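Local coordinates for protein type 3 secretion system chaperone PscE (Pseudomonas aeruginosa, PDB 2UWJ) that acts as a cytoplasmic chaperone of the type III secretion system, working with PscG to stop the needle protein PscF from polymerising too early, at residues A[29-32]-A[33-37]; A[23-26]-A[27-30]; A[44-47]-A[48-52]. One frame throughout, in Å; residues are numbered along the deposited sequence.

Interaction 1 of 3, residues A[29-32]-A[33-37]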
# COMPACT_ATOMS: atom_id res chain seq x y z
N ALA A 29 -13.52 8.67 -19.83
CA ALA A 29 -14.98 8.65 -19.77
C ALA A 29 -15.46 9.76 -18.84
O ALA A 29 -16.39 10.50 -19.20
CB ALA A 29 -15.50 7.28 -19.27
N ALA A 30 -14.86 9.88 -17.64
CA ALA A 30 -15.27 10.93 -16.71
C ALA A 30 -14.98 12.34 -17.30
O ALA A 30 -15.76 13.28 -17.11
CB ALA A 30 -14.54 10.75 -15.32
N LEU A 31 -13.88 12.50 -18.02
CA LEU A 31 -13.58 13.81 -18.58
C LEU A 31 -14.60 14.17 -19.70
O LEU A 31 -15.03 15.33 -19.84
CB LEU A 31 -12.18 13.83 -19.15
CG LEU A 31 -11.78 15.10 -19.91
CD1 LEU A 31 -11.89 16.35 -19.00
CD2 LEU A 31 -10.36 14.89 -20.48
N ALA A 32 -15.01 13.17 -20.47
CA ALA A 32 -16.00 13.44 -21.56
C ALA A 32 -17.37 13.85 -20.96
O ALA A 32 -18.01 14.77 -21.47
CB ALA A 32 -16.12 12.20 -22.51
N GLU A 33 -17.80 13.21 -19.87
CA GLU A 33 -19.07 13.56 -19.25
C GLU A 33 -18.97 14.96 -18.72
O GLU A 33 -19.92 15.74 -18.79
CB GLU A 33 -19.42 12.66 -18.06
CG GLU A 33 -19.47 11.18 -18.34
CD GLU A 33 -19.96 10.37 -17.13
OE1 GLU A 33 -19.83 10.85 -15.97
OE2 GLU A 33 -20.47 9.24 -17.34
N CYS A 34 -17.80 15.26 -18.16
CA CYS A 34 -17.57 16.57 -17.60
C CYS A 34 -17.68 17.67 -18.71
O CYS A 34 -18.33 18.72 -18.53
CB CYS A 34 -16.17 16.55 -16.90
SG CYS A 34 -15.97 17.86 -15.80
N ARG A 35 -17.08 17.42 -19.86
CA ARG A 35 -17.11 18.38 -20.96
C ARG A 35 -18.53 18.49 -21.53
O ARG A 35 -18.95 19.57 -21.92
CB ARG A 35 -16.12 17.96 -22.04
CG ARG A 35 -14.66 18.31 -21.67
CD ARG A 35 -13.72 17.67 -22.65
NE ARG A 35 -12.33 18.03 -22.39
CZ ARG A 35 -11.28 17.35 -22.85
NH1 ARG A 35 -11.48 16.27 -23.60
NH2 ARG A 35 -10.02 17.74 -22.58
N ARG A 36 -19.24 17.38 -21.58
CA ARG A 36 -20.62 17.42 -22.07
C ARG A 36 -21.47 18.30 -21.13
O ARG A 36 -22.21 19.17 -21.58
CB ARG A 36 -21.22 16.01 -22.17
CG ARG A 36 -20.61 15.15 -23.27
CD ARG A 36 -21.48 13.90 -23.57
NE ARG A 36 -21.66 13.06 -22.38
CZ ARG A 36 -20.85 12.06 -22.03
NH1 ARG A 36 -19.80 11.76 -22.79
NH2 ARG A 36 -21.07 11.39 -20.90
N GLU A 37 -21.35 18.11 -19.82
CA GLU A 37 -22.13 18.92 -18.90
C GLU A 37 -21.76 20.42 -18.96
O GLU A 37 -22.62 21.30 -18.81
CB GLU A 37 -22.04 18.37 -17.46
CG GLU A 37 -22.96 19.15 -16.53
CD GLU A 37 -22.98 18.67 -15.09
OE1 GLU A 37 -23.56 19.38 -14.22
OE2 GLU A 37 -22.43 17.59 -14.82
O HOH W 1 -18.35 9.52 -21.05
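Arg-35 lies back over Leu-31, one helical turn before it, and its whole length can be followed along that residue. Its CB starts beside the carbonyl of Leu-31, the same oxygen that takes the Arg-35 N-H in the helix. With CG beside the backbone N (chi1 -78°), the next methylene stays there too, Arg-35 CG lying 3.5 Å from Leu-31 O. The chain then runs extended to NE, moving from the backbone of Leu-31 to its isobutyl group: Arg-35 NE is 3.8 Å from Leu-31 CD1, and Arg-35 CZ is 3.5 Å from Leu-31 CD2. That methyl sits over one face of the guanidinium, nearer its rim than its middle. The planar head thus rests on hydrocarbon, while NH2 reaches across to Glu-58 of helix 44-68 in a salt bridge.

Arg-36 makes a different return to the preceding turn. Its CG passes 3.2 Å from Ala-32 O, then a bend at chi3 (-59°) curls the chain back, so that Arg-36 NH1 comes 3.7 Å from Ala-32 CB. A water in the guanidinium plane accepts from Arg-36 NH1 at 3.2 Å and donates to Ala-29 O at 2.9 Å. Ala-29 O therefore has two donors, the water and the backbone N-H of Glu-33.

All this belongs to helix 18-40, within its predicted coiled-coil region. Leu-31 packs on Ala-54 and Glu-58, and Ala-30 on Leu-57, of the antiparallel helix 44-68; Glu-37 touches Leu-50 of the same helix. Ala-30 also touches Leu-5 of the PscG chain, where the chaperone's partner adjoins the helical pair.

Interaction 2 of 3, residues A[23-26]-A[27-30]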
# COMPACT_ATOMS: atom_id res chain seq x y z
N LEU A 23 -7.57 2.25 -16.30
CA LEU A 23 -7.63 3.53 -15.58
C LEU A 23 -7.79 4.68 -16.60
O LEU A 23 -8.59 5.57 -16.40
CB LEU A 23 -6.33 3.71 -14.77
CG LEU A 23 -6.21 5.06 -14.02
CD1 LEU A 23 -7.45 5.37 -13.13
CD2 LEU A 23 -4.96 4.93 -13.13
N ARG A 24 -7.02 4.64 -17.69
CA ARG A 24 -7.10 5.67 -18.71
C ARG A 24 -8.53 5.80 -19.25
O ARG A 24 -9.05 6.90 -19.41
CB ARG A 24 -6.16 5.33 -19.86
CG ARG A 24 -6.28 6.29 -21.08
CD ARG A 24 -5.31 5.91 -22.24
NE ARG A 24 -5.19 7.01 -23.21
CZ ARG A 24 -4.24 7.13 -24.15
NH1 ARG A 24 -3.28 6.22 -24.30
NH2 ARG A 24 -4.24 8.20 -24.95
N GLN A 25 -9.18 4.67 -19.52
CA GLN A 25 -10.55 4.69 -20.03
C GLN A 25 -11.50 5.31 -19.05
O GLN A 25 -12.37 6.09 -19.44
CB GLN A 25 -11.02 3.27 -20.40
CG GLN A 25 -10.37 2.79 -21.69
CD GLN A 25 -10.75 1.35 -22.05
OE1 GLN A 25 -11.21 0.58 -21.20
NE2 GLN A 25 -10.53 0.98 -23.31
N ARG A 26 -11.35 4.98 -17.77
CA ARG A 26 -12.24 5.54 -16.77
C ARG A 26 -12.06 7.07 -16.65
O ARG A 26 -13.02 7.81 -16.48
CB ARG A 26 -11.96 4.93 -15.40
CG ARG A 26 -12.39 3.50 -15.31
CD ARG A 26 -12.15 3.01 -13.90
NE ARG A 26 -10.82 2.41 -13.80
CZ ARG A 26 -10.15 2.32 -12.66
NH1 ARG A 26 -10.70 2.82 -11.57
NH2 ARG A 26 -8.97 1.71 -12.63
N LEU A 27 -10.81 7.52 -16.72
CA LEU A 27 -10.50 8.95 -16.64
C LEU A 27 -11.08 9.67 -17.88
O LEU A 27 -11.70 10.73 -17.78
CB LEU A 27 -8.97 9.15 -16.59
CG LEU A 27 -8.26 8.67 -15.30
CD1 LEU A 27 -6.71 8.78 -15.50
CD2 LEU A 27 -8.76 9.51 -14.06
N GLN A 28 -10.83 9.12 -19.05
CA GLN A 28 -11.36 9.71 -20.31
C GLN A 28 -12.89 9.75 -20.30
O GLN A 28 -13.49 10.76 -20.66
CB GLN A 28 -10.87 8.91 -21.50
CG GLN A 28 -9.38 8.93 -21.66
CD GLN A 28 -8.95 8.05 -22.81
OE1 GLN A 28 -9.51 6.98 -23.00
NE2 GLN A 28 -7.94 8.50 -23.59
N ALA A 29 -13.52 8.67 -19.83
CA ALA A 29 -14.98 8.65 -19.77
C ALA A 29 -15.46 9.76 -18.84
O ALA A 29 -16.39 10.50 -19.20
CB ALA A 29 -15.50 7.28 -19.27
N ALA A 30 -14.86 9.88 -17.64
CA ALA A 30 -15.27 10.93 -16.71
C ALA A 30 -14.98 12.34 -17.30
O ALA A 30 -15.76 13.28 -17.11
CB ALA A 30 -14.54 10.75 -15.32
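The side chains of Arg-24 and Gln-28 meet at a slant, with the guanidinium and amide planes turned 57° against each other. The amide group comes to the edge of the guanidinium, near its plane, and does not lie flat on it. A methylene of the arginine lies against the amide carbon, Arg-24 CG being 3.6 Å from Gln-28 CD, while Gln-28 CG lies close to the carbonyl oxygen, 3.0 Å from Arg-24 O. Arg-24 carries its CG opposite its backbone N (chi1 174°) and runs extended to NE, which sends the guanidinium outward, away from the helix axis. Gln-28 instead has CG beside its backbone N (chi1 -63°), and it leans back toward the preceding turn to meet the arginine.

Leu-23 and Leu-27 make the apolar counterpart. The two side chains meet at an angle in loose van der Waals contact: Leu-23 CD1 lies 4.0 Å from Leu-27 CG, and Leu-23 CG is 4.0 Å from Leu-27 CD1. Leu-27 CG also lies close to the carbonyl oxygen of its partner, 3.3 Å from Leu-23 O, which accepts the Leu-27 N-H.

Arg-26 bends at chi3 and brings one face of its guanidinium over Leu-23 CD1, off toward the rim. Its NE makes a weak hydrogen bond to Ala-22 O, while NH1 forms a salt bridge with Glu-8 of the PscG chain.

The chemistry therefore divides round the helix. The leucines are buried: Leu-27 meets Leu-61 of helix 44-68 and Leu-9 of PscG, and Leu-23 touches Glu-8 of PscG. Arg-24 and Gln-28, on the more exposed side, bring polar ends together at the guanidinium edge, and pack on Leu-64 and Leu-61 of helix 44-68 respectively. The charge of Arg-26 finds its partner on PscG rather than within this stretch, adding an ionic tie to the apolar packing between the two proteins.

Interaction 3 of 3, residues A[44-47]-A[48-52]. Unlike the reference sequence in segment 44-47: Arg-46 (reference His).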
# COMPACT_ATOMS: atom_id res chain seq x y z
N PRO A 44 -23.14 29.30 -12.52
CA PRO A 44 -21.74 29.67 -12.26
C PRO A 44 -20.95 28.88 -11.20
O PRO A 44 -19.73 28.67 -11.33
CB PRO A 44 -21.82 31.17 -11.92
CG PRO A 44 -23.12 31.29 -11.22
CD PRO A 44 -24.05 30.39 -12.10
N GLU A 45 -21.65 28.45 -10.16
CA GLU A 45 -21.03 27.68 -9.09
C GLU A 45 -20.64 26.31 -9.67
O GLU A 45 -19.50 25.87 -9.51
CB GLU A 45 -22.02 27.50 -7.93
CG GLU A 45 -21.42 26.94 -6.64
CD GLU A 45 -22.48 26.69 -5.55
OE1 GLU A 45 -23.29 27.60 -5.26
OE2 GLU A 45 -22.46 25.59 -4.97
N ARG A 46 -21.56 25.68 -10.40
CA ARG A 46 -21.34 24.36 -10.97
C ARG A 46 -20.27 24.46 -12.04
O ARG A 46 -19.51 23.52 -12.28
CB ARG A 46 -22.64 23.84 -11.59
CG ARG A 46 -23.02 22.40 -11.24
CD ARG A 46 -22.48 21.41 -12.25
NE ARG A 46 -22.48 20.00 -11.84
CZ ARG A 46 -21.93 19.52 -10.72
NH1 ARG A 46 -21.34 20.33 -9.84
NH2 ARG A 46 -21.89 18.21 -10.52
N PHE A 47 -20.24 25.60 -12.71
CA PHE A 47 -19.27 25.77 -13.79
C PHE A 47 -17.83 25.78 -13.26
O PHE A 47 -16.94 25.20 -13.86
CB PHE A 47 -19.53 27.07 -14.51
CG PHE A 47 -18.50 27.40 -15.54
CD1 PHE A 47 -18.62 26.93 -16.84
CD2 PHE A 47 -17.38 28.17 -15.20
CE1 PHE A 47 -17.64 27.21 -17.79
CE2 PHE A 47 -16.41 28.45 -16.12
CZ PHE A 47 -16.54 27.97 -17.44
N GLN A 48 -17.61 26.50 -12.16
CA GLN A 48 -16.27 26.59 -11.57
C GLN A 48 -15.90 25.17 -11.05
O GLN A 48 -14.78 24.71 -11.18
CB GLN A 48 -16.26 27.62 -10.43
CG GLN A 48 -15.15 27.45 -9.38
CD GLN A 48 -13.71 27.72 -9.90
OE1 GLN A 48 -13.50 28.52 -10.83
NE2 GLN A 48 -12.71 27.07 -9.27
N PHE A 49 -16.88 24.50 -10.48
CA PHE A 49 -16.70 23.12 -9.97
C PHE A 49 -16.34 22.16 -11.11
O PHE A 49 -15.35 21.42 -11.01
CB PHE A 49 -18.02 22.74 -9.29
CG PHE A 49 -18.07 21.39 -8.68
CD1 PHE A 49 -18.28 20.26 -9.47
CD2 PHE A 49 -18.10 21.25 -7.28
CE1 PHE A 49 -18.55 19.00 -8.87
CE2 PHE A 49 -18.37 20.00 -6.66
CZ PHE A 49 -18.60 18.88 -7.46
N LEU A 50 -17.11 22.19 -12.20
CA LEU A 50 -16.84 21.33 -13.34
C LEU A 50 -15.49 21.62 -13.99
O LEU A 50 -14.81 20.70 -14.48
CB LEU A 50 -17.94 21.48 -14.40
CG LEU A 50 -19.34 20.94 -14.05
CD1 LEU A 50 -20.38 21.32 -15.21
CD2 LEU A 50 -19.26 19.43 -13.87
N GLN A 51 -15.11 22.88 -14.06
CA GLN A 51 -13.84 23.20 -14.69
C GLN A 51 -12.68 22.62 -13.86
O GLN A 51 -11.74 22.09 -14.43
CB GLN A 51 -13.69 24.72 -14.80
CG GLN A 51 -14.58 25.29 -15.89
CD GLN A 51 -13.79 26.07 -16.93
OE1 GLN A 51 -13.38 27.23 -16.70
NE2 GLN A 51 -13.54 25.43 -18.08
N GLN A 52 -12.78 22.75 -12.54
CA GLN A 52 -11.75 22.21 -11.65
C GLN A 52 -11.74 20.68 -11.82
O GLN A 52 -10.67 20.04 -11.87
CB GLN A 52 -12.05 22.56 -10.20
CG GLN A 52 -11.74 24.02 -9.84
CD GLN A 52 -11.93 24.31 -8.34
OE1 GLN A 52 -13.07 24.45 -7.86
NE2 GLN A 52 -10.81 24.39 -7.60
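Arg-46 O takes the backbone N-H of Leu-50 in the shortest helix bond here, 2.7 Å from Leu-50 N and fairly straight at 165°. Leu-50 CG crowds the same oxygen, at 3.1 Å from Arg-46 O. The arginine stands where the reference sequence has histidine. Bent at chi2, it swings its chain forward along the helix: Arg-46 CD packs 3.6 Å from Leu-50 CD1, and Leu-50 CD2 lies over one face of the guanidinium. Beyond that, Arg-46 NH1 stands over the ring of Phe-49, displaced toward its rim and only 3.1 Å from Phe-49 CD1, a tight approach. Arg-46 NE makes a salt bridge with Glu-37, which holds the group from helix 18-40.

Phe-47 and Gln-51 form a second, separate pair. Gln-51 CG makes a CH-pi contact over the Phe-47 ring face, 3.8 Å from the centroid and 21° off the normal. The amide is tilted 35° to the ring, with Gln-51 OE1 3.3 Å from Phe-47 CZ.

These are the first two and a half turns of helix 44-68, largely at the surface. Leu-50, Phe-47 and Gln-51 all lean on Leu-38 of the antiparallel helix 18-40, whereas Gln-48, Phe-49 and Gln-52 touch the PscG chain, where Gln-52 OE1 is hydrogen-bonded to Arg-34 of PscG.

Interactions 1 and 2 are overlapping stretches of helix 18-40, sharing Ala-29 and Ala-30, with their centres 10 Å apart; interaction 3 opens helix 44-68. Interactions 1 and 3 are joined across the hairpin by the Glu-37 to Arg-46 salt bridge, with Cys-34 and Leu-50 packing nearby. Interactions 2 and 3 do not touch. Interactions 1 and 2 are both partly buried, and interaction 3 is at the surface; their centres lie about 12, 6 and 18 Å from the centre of the chain, respectively. Arginine on leucine marks interaction 1, leucine on leucine interaction 2, and aromatic faces interaction 3.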